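PDB 4HAM: Lmo2241 protein from Listeria monocytogenes, which probably binds DNA as a GntR-family transcription regulator, joining a winged helix-turn-helix to a helical region that pairs with a second subunit. Local coordinates for residues F5-K10 / S46-N51; L13-Q18 / P52-K57; E25-G30 / T76-Q81; E100-L105 / E113-L118. One frame throughout, in Å; residues are numbered along the deposited sequence.

Interaction 1: residues F5-K10 / S46-N51. With SO4 (sulfate ion), chain C.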
loop_
_atom_site.group_PDB
_atom_site.type_symbol
_atom_site.label_atom_id
_atom_site.label_comp_id
_atom_site.label_asym_id
_atom_site.label_seq_id
_atom_site.Cartn_x
_atom_site.Cartn_y
_atom_site.Cartn_z
ATOM N N PHE A 5 6.493 -12.744 17.703
ATOM C CA PHE A 5 5.607 -12.798 16.553
ATOM C C PHE A 5 6.220 -13.578 15.401
ATOM O O PHE A 5 7.389 -13.960 15.417
ATOM C CB PHE A 5 5.202 -11.383 16.091
ATOM C CG PHE A 5 6.370 -10.449 15.882
ATOM C CD1 PHE A 5 7.138 -10.521 14.727
ATOM C CD2 PHE A 5 6.689 -9.490 16.837
ATOM C CE1 PHE A 5 8.214 -9.655 14.525
ATOM C CE2 PHE A 5 7.762 -8.610 16.645
ATOM C CZ PHE A 5 8.523 -8.698 15.485
ATOM N N THR A 6 5.402 -13.811 14.396
ATOM C CA THR A 6 5.827 -14.520 13.210
ATOM C C THR A 6 6.511 -13.580 12.229
ATOM O O THR A 6 6.033 -12.489 11.973
ATOM C CB THR A 6 4.603 -15.129 12.543
ATOM O OG1 THR A 6 4.178 -16.249 13.328
ATOM C CG2 THR A 6 4.914 -15.569 11.110
ATOM N N ILE A 7 7.649 -14.006 11.703
ATOM C CA ILE A 7 8.293 -13.287 10.612
ATOM C C ILE A 7 8.313 -14.206 9.385
ATOM O O ILE A 7 8.674 -15.381 9.490
ATOM C CB ILE A 7 9.722 -12.859 10.999
ATOM C CG1 ILE A 7 9.669 -11.727 12.024
ATOM C CG2 ILE A 7 10.480 -12.364 9.783
ATOM C CD1 ILE A 7 11.020 -11.244 12.439
ATOM N N ASN A 8 7.908 -13.669 8.235
ATOM C CA ASN A 8 7.818 -14.432 6.995
ATOM C C ASN A 8 8.897 -13.960 6.033
ATOM O O ASN A 8 8.817 -12.864 5.488
ATOM C CB ASN A 8 6.430 -14.255 6.370
ATOM C CG ASN A 8 6.288 -14.957 5.022
ATOM O OD1 ASN A 8 7.137 -15.750 4.616
ATOM N ND2 ASN A 8 5.194 -14.667 4.326
ATOM N N THR A 9 9.913 -14.790 5.838
ATOM C CA THR A 9 11.070 -14.388 5.051
ATOM C C THR A 9 10.788 -14.364 3.543
ATOM O O THR A 9 11.600 -13.869 2.763
ATOM C CB THR A 9 12.269 -15.296 5.342
ATOM O OG1 THR A 9 11.937 -16.637 4.972
ATOM C CG2 THR A 9 12.604 -15.261 6.822
ATOM N N LYS A 10 9.637 -14.889 3.137
ATOM C CA LYS A 10 9.242 -14.843 1.731
ATOM C C LYS A 10 8.203 -13.750 1.455
ATOM O O LYS A 10 7.660 -13.651 0.357
ATOM C CB LYS A 10 8.744 -16.213 1.267
ATOM C CG LYS A 10 9.855 -17.246 1.144
ATOM C CD LYS A 10 9.351 -18.553 0.552
ATOM C CE LYS A 10 10.472 -19.580 0.463
ATOM N NZ LYS A 10 10.017 -20.858 -0.154
ATOM N N SER A 46 18.765 -10.957 19.541
ATOM C CA SER A 46 19.246 -12.216 20.074
ATOM C C SER A 46 18.081 -13.193 20.244
ATOM O O SER A 46 18.207 -14.381 19.956
ATOM C CB SER A 46 19.929 -11.979 21.423
ATOM O OG SER A 46 20.439 -13.193 21.951
ATOM N N ARG A 47 16.946 -12.679 20.713
ATOM C CA ARG A 47 15.786 -13.523 20.990
ATOM C C ARG A 47 15.132 -14.038 19.707
ATOM O O ARG A 47 14.771 -15.205 19.617
ATOM C CB ARG A 47 14.756 -12.781 21.849
ATOM C CG ARG A 47 13.569 -13.641 22.267
ATOM C CD ARG A 47 12.633 -12.907 23.226
ATOM N NE ARG A 47 13.276 -12.592 24.497
ATOM C CZ ARG A 47 12.644 -12.070 25.545
ATOM N NH1 ARG A 47 11.348 -11.811 25.484
ATOM N NH2 ARG A 47 13.310 -11.810 26.654
ATOM N N ILE A 48 14.982 -13.177 18.707
ATOM C CA ILE A 48 14.300 -13.606 17.480
ATOM C C ILE A 48 15.221 -14.218 16.430
ATOM O O ILE A 48 14.749 -14.859 15.489
ATOM C CB ILE A 48 13.427 -12.501 16.849
ATOM C CG1 ILE A 48 14.280 -11.321 16.409
ATOM C CG2 ILE A 48 12.357 -12.064 17.824
ATOM C CD1 ILE A 48 13.459 -10.221 15.757
ATOM N N GLY A 49 16.528 -14.045 16.599
ATOM C CA GLY A 49 17.482 -14.656 15.690
ATOM C C GLY A 49 17.576 -13.872 14.389
ATOM O O GLY A 49 17.681 -14.439 13.297
ATOM N N VAL A 50 17.533 -12.553 14.517
ATOM C CA VAL A 50 17.631 -11.645 13.383
ATOM C C VAL A 50 18.885 -10.780 13.520
ATOM O O VAL A 50 19.324 -10.469 14.629
ATOM C CB VAL A 50 16.357 -10.756 13.305
ATOM C CG1 VAL A 50 16.511 -9.629 12.301
ATOM C CG2 VAL A 50 15.156 -11.620 12.941
ATOM N N ASN A 51 19.482 -10.432 12.387
ATOM C CA ASN A 51 20.587 -9.485 12.332
ATOM C C ASN A 51 20.308 -8.236 13.207
ATOM O O ASN A 51 19.315 -7.547 12.999
ATOM C CB ASN A 51 20.773 -9.110 10.852
ATOM C CG ASN A 51 22.022 -8.304 10.590
ATOM O OD1 ASN A 51 22.550 -7.642 11.475
ATOM N ND2 ASN A 51 22.493 -8.344 9.343
HETATM S S SO4 C . 21.304 -11.572 7.763
HETATM O O1 SO4 C . 22.482 -11.944 6.983
HETATM O O2 SO4 C . 20.172 -12.418 7.385
HETATM O O3 SO4 C . 21.584 -11.763 9.176
HETATM O O4 SO4 C . 20.971 -10.164 7.510
#
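Ile-48, in the last turn of helix 41-48, is the first residue of its segment to meet the extended N-terminal chain at Ile-7. The two isoleucines touch through their terminal methyls, with Ile-48 CD1 4.2 Å from Ile-7 CD1. In Ile-48, CG1 sits between the backbone N and the carbonyl carbon (chi1 63°), and the rest of the branch runs on straight from there to bring CD1 up to its partner. Gly-49 then leaves the helix with a positive phi of 78° and turns the chain toward Val-50. The CG2 methyl of Val-50 lies 4.2 Å from the same Ile-7 CD1, so that one methyl of the N-terminal segment serves both residues. Ile-7 itself rests on Ile-15 and Gln-18 of helix 15-29. These spacings describe loose van der Waals contact near the surface, without any polar bond across it. Asn-51 follows as the N-cap of helix 52-64, its OD1 accepting from the backbone N of Asn-53. The other end of the same amide, ND2, donates to O4 of a sulfate ion at 3.0 Å along a nearly straight line (171°); the anion probably came from the crystallisation liquor. Helix 41-48, the glycine turn and helix 52-64 form the helix-turn-helix of a winged GntR-type domain; an anion at the start of its second helix is consistent with a place suited to a DNA phosphate.

Interaction 2: residues L13-Q18 / P52-K57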
loop_
_atom_site.group_PDB
_atom_site.type_symbol
_atom_site.label_atom_id
_atom_site.label_comp_id
_atom_site.label_asym_id
_atom_site.label_seq_id
_atom_site.Cartn_x
_atom_site.Cartn_y
_atom_site.Cartn_z
ATOM N N LEU A 13 7.281 -7.812 2.268
ATOM C CA LEU A 13 7.793 -6.830 3.217
ATOM C C LEU A 13 9.167 -7.239 3.755
ATOM O O LEU A 13 9.340 -8.363 4.234
ATOM C CB LEU A 13 6.825 -6.640 4.384
ATOM C CG LEU A 13 5.349 -6.321 4.134
ATOM C CD1 LEU A 13 4.642 -6.078 5.473
ATOM C CD2 LEU A 13 5.198 -5.120 3.223
ATOM N N PRO A 14 10.150 -6.328 3.668
ATOM C CA PRO A 14 11.474 -6.559 4.262
ATOM C C PRO A 14 11.335 -6.916 5.735
ATOM O O PRO A 14 10.361 -6.504 6.369
ATOM C CB PRO A 14 12.156 -5.196 4.123
ATOM C CG PRO A 14 11.509 -4.586 2.926
ATOM C CD PRO A 14 10.068 -5.022 2.994
ATOM N N ILE A 15 12.283 -7.675 6.274
ATOM C CA ILE A 15 12.213 -8.064 7.680
ATOM C C ILE A 15 12.065 -6.855 8.606
ATOM O O ILE A 15 11.273 -6.897 9.543
ATOM C CB ILE A 15 13.444 -8.903 8.124
ATOM C CG1 ILE A 15 13.589 -10.143 7.235
ATOM C CG2 ILE A 15 13.304 -9.328 9.583
ATOM C CD1 ILE A 15 12.334 -10.928 7.103
ATOM N N TYR A 16 12.815 -5.785 8.354
ATOM C CA TYR A 16 12.756 -4.640 9.266
ATOM C C TYR A 16 11.325 -4.066 9.288
ATOM O O TYR A 16 10.829 -3.671 10.344
ATOM C CB TYR A 16 13.813 -3.565 8.930
ATOM C CG TYR A 16 13.350 -2.538 7.919
ATOM C CD1 TYR A 16 12.757 -1.345 8.327
ATOM C CD2 TYR A 16 13.493 -2.768 6.557
ATOM C CE1 TYR A 16 12.319 -0.417 7.411
ATOM C CE2 TYR A 16 13.062 -1.840 5.630
ATOM C CZ TYR A 16 12.478 -0.666 6.063
ATOM O OH TYR A 16 12.044 0.260 5.138
ATOM N N GLU A 17 10.668 -4.061 8.133
ATOM C CA GLU A 17 9.319 -3.522 8.026
ATOM C C GLU A 17 8.303 -4.407 8.743
ATOM O O GLU A 17 7.333 -3.913 9.320
ATOM C CB GLU A 17 8.927 -3.331 6.556
ATOM C CG GLU A 17 7.555 -2.716 6.370
ATOM C CD GLU A 17 7.304 -2.233 4.961
ATOM O OE1 GLU A 17 8.080 -2.606 4.056
ATOM O OE2 GLU A 17 6.335 -1.471 4.757
ATOM N N GLN A 18 8.525 -5.717 8.702
ATOM C CA GLN A 18 7.663 -6.656 9.405
ATOM C C GLN A 18 7.728 -6.373 10.901
ATOM O O GLN A 18 6.699 -6.358 11.590
ATOM C CB GLN A 18 8.077 -8.101 9.093
ATOM C CG GLN A 18 7.752 -8.504 7.671
ATOM C CD GLN A 18 8.056 -9.961 7.388
ATOM O OE1 GLN A 18 7.680 -10.843 8.158
ATOM N NE2 GLN A 18 8.741 -10.220 6.277
ATOM N N PRO A 52 21.165 -7.969 14.213
ATOM C CA PRO A 52 21.007 -6.776 15.064
ATOM C C PRO A 52 20.879 -5.480 14.252
ATOM O O PRO A 52 20.140 -4.575 14.645
ATOM C CB PRO A 52 22.304 -6.757 15.878
ATOM C CG PRO A 52 22.696 -8.201 15.954
ATOM C CD PRO A 52 22.352 -8.753 14.595
ATOM N N ASN A 53 21.570 -5.402 13.122
ATOM C CA ASN A 53 21.447 -4.225 12.254
ATOM C C ASN A 53 20.039 -4.088 11.635
ATOM O O ASN A 53 19.545 -2.978 11.402
ATOM C CB ASN A 53 22.535 -4.229 11.184
ATOM C CG ASN A 53 23.941 -4.265 11.782
ATOM O OD1 ASN A 53 24.426 -3.267 12.310
ATOM N ND2 ASN A 53 24.596 -5.427 11.707
ATOM N N THR A 54 19.385 -5.221 11.388
ATOM C CA THR A 54 17.996 -5.214 10.926
ATOM C C THR A 54 17.045 -4.714 12.010
ATOM O O THR A 54 16.133 -3.922 11.750
ATOM C CB THR A 54 17.573 -6.625 10.460
ATOM O OG1 THR A 54 18.422 -7.023 9.383
ATOM C CG2 THR A 54 16.126 -6.644 9.983
ATOM N N VAL A 55 17.256 -5.167 13.240
ATOM C CA VAL A 55 16.440 -4.691 14.352
ATOM C C VAL A 55 16.674 -3.197 14.625
ATOM O O VAL A 55 15.747 -2.467 14.944
ATOM C CB VAL A 55 16.712 -5.516 15.626
ATOM C CG1 VAL A 55 15.896 -4.980 16.802
ATOM C CG2 VAL A 55 16.394 -6.991 15.365
ATOM N N SER A 56 17.913 -2.754 14.478
ATOM C CA SER A 56 18.231 -1.344 14.653
ATOM C C SER A 56 17.487 -0.496 13.621
ATOM O O SER A 56 16.947 0.571 13.932
ATOM C CB SER A 56 19.737 -1.129 14.541
ATOM O OG SER A 56 20.049 0.250 14.553
ATOM N N LYS A 57 17.433 -0.995 12.393
ATOM C CA LYS A 57 16.736 -0.316 11.308
ATOM C C LYS A 57 15.236 -0.185 11.616
ATOM O O LYS A 57 14.625 0.864 11.392
ATOM C CB LYS A 57 16.976 -1.091 10.015
ATOM C CG LYS A 57 16.509 -0.416 8.745
ATOM C CD LYS A 57 17.177 -1.071 7.533
ATOM C CE LYS A 57 16.416 -0.768 6.245
ATOM N NZ LYS A 57 15.842 0.604 6.280
#
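Thr-54 packs against Ile-15 and Tyr-16 where helices 15-29 and 52-64 come so close that the CA atoms of Tyr-16 and Thr-54 are only 5.5 Å apart. Here the helices themselves are packed tightly. A chi1 of -60° puts OG1 beside the backbone N and leaves CG2 opposite that N, and the threonine methyl reaches the first turn of the other helix, 3.9 Å from Ile-15 CG2. It also lies 4.0 Å from Tyr-16 CB, while that same CB approaches the carbonyl oxygen of Thr-54 at 3.7 Å. The small threonine side chain probably helps the backbones to come so near. The other end faces solvent, though the contact there is just as close: exposed Lys-57 is draped across one face of the Tyr-16 ring. Its CE, a little off centre on the CD2/CE2 side, is 3.6 Å from Tyr-16 CD2 in a CH-pi contact. A bend at the last torsion (chi4 35°) then keeps the ammonium over the ring instead of letting it run outward: Lys-57 NZ stands 3.7 Å from the centroid of the Tyr-16 ring and 16° off its normal, a cation-pi interaction. On helix 15-29, Gln-18 steadies the entry to the first turn, its NE2 donating to Leu-13 O at 2.8 Å and also to Asn-8 O. Leu-13 packs on Glu-100 of the second subunit. Helix 52-64 thus lies between two neighbours, using Thr-54 and Lys-57 against helix 15-29 and Val-55 against Phe-44 and Ala-45 of helix 41-48.

Interaction 3: residues E25-G30 / T76-Q81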
loop_
_atom_site.group_PDB
_atom_site.type_symbol
_atom_site.label_atom_id
_atom_site.label_comp_id
_atom_site.label_asym_id
_atom_site.label_seq_id
_atom_site.Cartn_x
_atom_site.Cartn_y
_atom_site.Cartn_z
ATOM N N GLU A 25 1.153 -2.914 15.457
ATOM C CA GLU A 25 -0.079 -3.689 15.658
ATOM C C GLU A 25 -0.265 -4.072 17.125
ATOM O O GLU A 25 -1.377 -4.058 17.649
ATOM C CB GLU A 25 -0.066 -4.960 14.786
ATOM C CG GLU A 25 -1.433 -5.648 14.692
ATOM C CD GLU A 25 -1.368 -6.989 13.971
ATOM O OE1 GLU A 25 -0.296 -7.327 13.418
ATOM O OE2 GLU A 25 -2.394 -7.692 13.947
ATOM N N GLN A 26 0.824 -4.422 17.791
ATOM C CA GLN A 26 0.742 -4.753 19.216
ATOM C C GLN A 26 0.365 -3.546 20.067
ATOM O O GLN A 26 -0.320 -3.685 21.081
ATOM C CB GLN A 26 2.044 -5.361 19.709
ATOM C CG GLN A 26 2.237 -6.782 19.238
ATOM C CD GLN A 26 3.506 -7.381 19.753
ATOM O OE1 GLN A 26 4.180 -6.798 20.607
ATOM N NE2 GLN A 26 3.855 -8.547 19.236
ATOM N N VAL A 27 0.812 -2.362 19.658
ATOM C CA VAL A 27 0.365 -1.145 20.314
ATOM C C VAL A 27 -1.126 -0.962 20.076
ATOM O O VAL A 27 -1.876 -0.698 21.018
ATOM C CB VAL A 27 1.145 0.111 19.843
ATOM C CG1 VAL A 27 0.512 1.374 20.400
ATOM C CG2 VAL A 27 2.601 0.012 20.248
ATOM N N VAL A 28 -1.566 -1.129 18.831
ATOM C CA VAL A 28 -2.996 -1.024 18.529
ATOM C C VAL A 28 -3.838 -1.987 19.370
ATOM O O VAL A 28 -4.897 -1.616 19.869
ATOM C CB VAL A 28 -3.285 -1.238 17.028
ATOM C CG1 VAL A 28 -4.780 -1.427 16.789
ATOM C CG2 VAL A 28 -2.742 -0.056 16.219
ATOM N N LYS A 29 -3.355 -3.216 19.537
ATOM C CA LYS A 29 -4.045 -4.225 20.336
ATOM C C LYS A 29 -4.071 -3.933 21.825
ATOM O O LYS A 29 -4.857 -4.532 22.556
ATOM C CB LYS A 29 -3.387 -5.597 20.169
ATOM C CG LYS A 29 -3.572 -6.234 18.805
ATOM C CD LYS A 29 -2.872 -7.586 18.758
ATOM C CE LYS A 29 -2.541 -7.991 17.321
ATOM N NZ LYS A 29 -3.741 -7.955 16.442
ATOM N N GLY A 30 -3.187 -3.056 22.288
ATOM C CA GLY A 30 -3.060 -2.832 23.722
ATOM C C GLY A 30 -2.152 -3.850 24.397
ATOM O O GLY A 30 -1.997 -3.848 25.618
ATOM N N THR A 76 14.309 1.532 25.831
ATOM C CA THR A 76 13.413 1.918 24.751
ATOM C C THR A 76 11.985 1.656 25.213
ATOM O O THR A 76 11.698 0.597 25.768
ATOM C CB THR A 76 13.717 1.108 23.472
ATOM O OG1 THR A 76 15.082 1.324 23.095
ATOM C CG2 THR A 76 12.797 1.530 22.324
ATOM N N PHE A 77 11.100 2.624 24.989
ATOM C CA PHE A 77 9.751 2.586 25.552
ATOM C C PHE A 77 8.730 2.874 24.473
ATOM O O PHE A 77 9.050 3.516 23.473
ATOM C CB PHE A 77 9.606 3.642 26.650
ATOM C CG PHE A 77 10.637 3.528 27.731
ATOM C CD1 PHE A 77 10.418 2.703 28.832
ATOM C CD2 PHE A 77 11.846 4.204 27.626
ATOM C CE1 PHE A 77 11.379 2.576 29.824
ATOM C CE2 PHE A 77 12.811 4.090 28.615
ATOM C CZ PHE A 77 12.585 3.274 29.712
ATOM N N ILE A 78 7.496 2.420 24.676
ATOM C CA ILE A 78 6.415 2.820 23.790
ATOM C C ILE A 78 6.098 4.304 24.030
ATOM O O ILE A 78 5.948 4.742 25.169
ATOM C CB ILE A 78 5.153 1.959 23.999
ATOM C CG1 ILE A 78 5.470 0.483 23.741
ATOM C CG2 ILE A 78 4.011 2.447 23.109
ATOM C CD1 ILE A 78 6.118 0.192 22.372
ATOM N N ALA A 79 6.014 5.081 22.956
ATOM C CA ALA A 79 5.852 6.533 23.077
ATOM C C ALA A 79 4.427 6.930 23.417
ATOM O O ALA A 79 3.523 6.099 23.385
ATOM C CB ALA A 79 6.303 7.213 21.782
ATOM N N ASN A 80 4.235 8.204 23.758
ATOM C CA ASN A 80 2.913 8.719 24.078
ATOM C C ASN A 80 1.878 8.358 23.023
ATOM O O ASN A 80 2.120 8.497 21.822
ATOM C CB ASN A 80 2.952 10.236 24.310
ATOM C CG ASN A 80 1.567 10.838 24.434
ATOM O OD1 ASN A 80 0.903 11.101 23.431
ATOM N ND2 ASN A 80 1.121 11.063 25.669
ATOM N N GLN A 81 0.733 7.867 23.486
ATOM C CA GLN A 81 -0.316 7.376 22.602
ATOM C C GLN A 81 -1.619 8.120 22.852
ATOM O O GLN A 81 -2.478 8.197 21.975
ATOM C CB GLN A 81 -0.537 5.870 22.817
ATOM C CG GLN A 81 0.656 4.989 22.447
ATOM C CD GLN A 81 0.967 5.039 20.968
ATOM O OE1 GLN A 81 0.059 5.072 20.133
ATOM N NE2 GLN A 81 2.248 5.053 20.633
#
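Val-27, in the last turn of helix 15-29, faces Ile-78 at the end of strand 75-78 with their CA atoms 8.0 Å apart, shortly before the helix closes in a Schellman motif at Gly-30. The two branches of the valine divide the work. CG2 slides alongside the isoleucine, 4.0 Å from Ile-78 CG2. CG1, set opposite the backbone N (chi1 172°), points instead at the Gln-81 side chain and lies 3.7 Å from Gln-81 OE1 and equally far from its CD. A bend at chi2 (-65°) folds the glutamine back so that its amide spreads broadside before this methyl. Its polar atoms are spoken for by others: NE2 donates to Ala-79 O at 3.2 Å, from above the carbonyl plane, and to Tyr-107 OH of the second subunit, while OE1 accepts from Lys-84 NZ. The same Tyr-107 of the second subunit packs on Val-27. Across the two segments the chemistry is therefore purely van der Waals: the helix end meets the sheet of the winged domain through methyl packing alone, and the hydrogen bonds around Gln-81, not the valine, probably fix how its amide is turned.

Interaction 4: residues E100-L105 / E113-L118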
loop_
_atom_site.group_PDB
_atom_site.type_symbol
_atom_site.label_atom_id
_atom_site.label_comp_id
_atom_site.label_asym_id
_atom_site.label_seq_id
_atom_site.Cartn_x
_atom_site.Cartn_y
_atom_site.Cartn_z
ATOM N N GLU A 100 -4.456 3.765 -3.981
ATOM C CA GLU A 100 -3.739 2.958 -4.955
ATOM C C GLU A 100 -4.074 1.470 -4.801
ATOM O O GLU A 100 -4.209 0.749 -5.791
ATOM C CB GLU A 100 -2.234 3.211 -4.849
ATOM C CG GLU A 100 -1.812 4.634 -5.250
ATOM C CD GLU A 100 -2.084 4.948 -6.722
ATOM O OE1 GLU A 100 -2.138 4.006 -7.545
ATOM O OE2 GLU A 100 -2.247 6.139 -7.067
ATOM N N THR A 101 -4.235 1.031 -3.557
ATOM C CA THR A 101 -4.540 -0.362 -3.261
ATOM C C THR A 101 -5.943 -0.708 -3.741
ATOM O O THR A 101 -6.175 -1.769 -4.326
ATOM C CB THR A 101 -4.431 -0.644 -1.753
ATOM O OG1 THR A 101 -3.108 -0.314 -1.312
ATOM C CG2 THR A 101 -4.704 -2.111 -1.471
ATOM N N ILE A 102 -6.878 0.200 -3.497
ATOM C CA ILE A 102 -8.231 0.026 -4.003
ATOM C C ILE A 102 -8.256 -0.037 -5.533
ATOM O O ILE A 102 -8.935 -0.891 -6.109
ATOM C CB ILE A 102 -9.156 1.116 -3.470
ATOM C CG1 ILE A 102 -9.417 0.864 -1.976
ATOM C CG2 ILE A 102 -10.466 1.175 -4.274
ATOM C CD1 ILE A 102 -10.159 1.975 -1.294
ATOM N N LEU A 103 -7.512 0.849 -6.192
ATOM C CA LEU A 103 -7.405 0.780 -7.648
ATOM C C LEU A 103 -6.911 -0.600 -8.085
ATOM O O LEU A 103 -7.445 -1.193 -9.030
ATOM C CB LEU A 103 -6.477 1.867 -8.180
ATOM C CG LEU A 103 -6.078 1.748 -9.655
ATOM C CD1 LEU A 103 -7.301 1.823 -10.571
ATOM C CD2 LEU A 103 -5.076 2.815 -10.007
ATOM N N ASP A 104 -5.900 -1.115 -7.392
ATOM C CA ASP A 104 -5.330 -2.409 -7.772
ATOM C C ASP A 104 -6.340 -3.545 -7.625
ATOM O O ASP A 104 -6.483 -4.376 -8.523
ATOM C CB ASP A 104 -4.053 -2.714 -6.988
ATOM C CG ASP A 104 -2.861 -1.891 -7.456
ATOM O OD1 ASP A 104 -2.979 -1.174 -8.475
ATOM O OD2 ASP A 104 -1.798 -1.973 -6.806
ATOM N N LEU A 105 -7.042 -3.574 -6.498
ATOM C CA LEU A 105 -8.073 -4.573 -6.268
ATOM C C LEU A 105 -9.195 -4.470 -7.316
ATOM O O LEU A 105 -9.609 -5.476 -7.882
ATOM C CB LEU A 105 -8.664 -4.414 -4.864
ATOM C CG LEU A 105 -7.741 -4.740 -3.687
ATOM C CD1 LEU A 105 -8.336 -4.223 -2.387
ATOM C CD2 LEU A 105 -7.463 -6.241 -3.597
ATOM N N GLU A 113 -17.994 -4.098 -2.596
ATOM C CA GLU A 113 -18.628 -4.887 -1.541
ATOM C C GLU A 113 -17.618 -5.831 -0.891
ATOM O O GLU A 113 -17.562 -5.938 0.330
ATOM C CB GLU A 113 -19.824 -5.687 -2.070
ATOM C CG GLU A 113 -20.431 -6.630 -1.038
ATOM C CD GLU A 113 -21.708 -7.318 -1.524
ATOM O OE1 GLU A 113 -21.649 -8.073 -2.522
ATOM O OE2 GLU A 113 -22.772 -7.105 -0.901
ATOM N N GLU A 114 -16.829 -6.500 -1.728
ATOM C CA GLU A 114 -15.784 -7.408 -1.266
ATOM C C GLU A 114 -14.678 -6.649 -0.528
ATOM O O GLU A 114 -14.109 -7.146 0.441
ATOM C CB GLU A 114 -15.210 -8.201 -2.446
ATOM C CG GLU A 114 -16.210 -9.151 -3.088
ATOM C CD GLU A 114 -15.705 -9.789 -4.378
ATOM O OE1 GLU A 114 -15.229 -9.056 -5.275
ATOM O OE2 GLU A 114 -15.797 -11.029 -4.497
ATOM N N ILE A 115 -14.381 -5.442 -0.992
ATOM C CA ILE A 115 -13.388 -4.589 -0.349
ATOM C C ILE A 115 -13.812 -4.153 1.062
ATOM O O ILE A 115 -13.002 -4.192 1.987
ATOM C CB ILE A 115 -13.040 -3.355 -1.220
ATOM C CG1 ILE A 115 -12.300 -3.800 -2.479
ATOM C CG2 ILE A 115 -12.177 -2.369 -0.446
ATOM C CD1 ILE A 115 -12.126 -2.690 -3.508
ATOM N N HIS A 116 -15.076 -3.761 1.232
ATOM C CA HIS A 116 -15.577 -3.428 2.563
ATOM C C HIS A 116 -15.471 -4.625 3.508
ATOM O O HIS A 116 -15.135 -4.467 4.679
ATOM C CB HIS A 116 -17.027 -2.940 2.517
ATOM C CG HIS A 116 -17.183 -1.559 1.968
ATOM N ND1 HIS A 116 -16.579 -0.459 2.535
ATOM C CD2 HIS A 116 -17.874 -1.095 0.898
ATOM C CE1 HIS A 116 -16.883 0.619 1.840
ATOM N NE2 HIS A 116 -17.672 0.261 0.839
ATOM N N LYS A 117 -15.775 -5.813 2.990
ATOM C CA LYS A 117 -15.710 -7.051 3.757
ATOM C C LYS A 117 -14.280 -7.322 4.225
ATOM O O LYS A 117 -14.045 -7.618 5.407
ATOM C CB LYS A 117 -16.212 -8.219 2.904
ATOM C CG LYS A 117 -16.073 -9.590 3.545
ATOM C CD LYS A 117 -17.433 -10.258 3.712
ATOM C CE LYS A 117 -17.312 -11.695 4.224
ATOM N NZ LYS A 117 -17.459 -12.707 3.131
ATOM N N LEU A 118 -13.336 -7.228 3.291
ATOM C CA LEU A 118 -11.919 -7.362 3.609
ATOM C C LEU A 118 -11.488 -6.338 4.652
ATOM O O LEU A 118 -10.740 -6.667 5.578
ATOM C CB LEU A 118 -11.053 -7.189 2.362
ATOM C CG LEU A 118 -11.072 -8.316 1.327
ATOM C CD1 LEU A 118 -10.220 -7.932 0.113
ATOM C CD2 LEU A 118 -10.601 -9.635 1.934
#
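No flat group takes part where Ile-115 meets Ile-102 and Leu-105; the contact has neither ring faces nor edges and is built of branched aliphatic chains alone. The one ring of the two segments, His-116, turns to the second subunit: its ND1 is hydrogen-bonded to ND1 of His-116 there, and its NE2 to Asp-120 of that chain. A bond between two ND1 atoms needs a proton on one of them, so the paired imidazoles probably differ in tautomer or in charge. Between the helices, whose CA atoms are nearest at Ile-102 and Ile-115 (7.8 Å), Ile-115 is the residue that both partners share. Its CG1 branch leaves opposite the carbonyl carbon (chi1 -68°) and runs out extended, carrying CD1 across to helix 88-107. CD1 lies 4.3 Å from Ile-102 CG2 and 4.1 Å from Leu-105 CB, while farther back along the branch Ile-115 CG1 is 4.0 Å from Leu-105 CD1. The leucine thus lies obliquely across the isoleucine branch, and Ile-102 receives its methyl end. All three side chains are buried, a hydrophobic joint with no hydrogen bond across it. Val-110, in the connection, touches both Leu-105 and Ile-115 at the closed end of this helical hairpin. Helix 88-107 also meets the second subunit: Ile-102 packs on its Ile-126, Leu-105 on its Thr-94, and Asp-104 makes a salt bridge with its Lys-24, which lies on helix 15-29 of that chain.

In the fold
From the N terminus, the loop at 5-10, the start of helix 15-29 and its end each find a later partner in the same order, so interactions 1, 2 and 3 cross one another, closing loops of 35, 33 and 45 residues. Interactions 1 and 2 touch, among others, through Ile-7 on Ile-15 and Val-50 on Val-55, and tie the N-terminal chain and helix 15-29 to the helix-turn-helix. Interaction 3, reached by Phe-5 through Gln-26, fastens the far end of helix 15-29 to the wing sheet. Interaction 4 follows in series, a short hairpin bridging seven residues; its centre is about 28 Å from that of interaction 3, and both regions touch the second subunit.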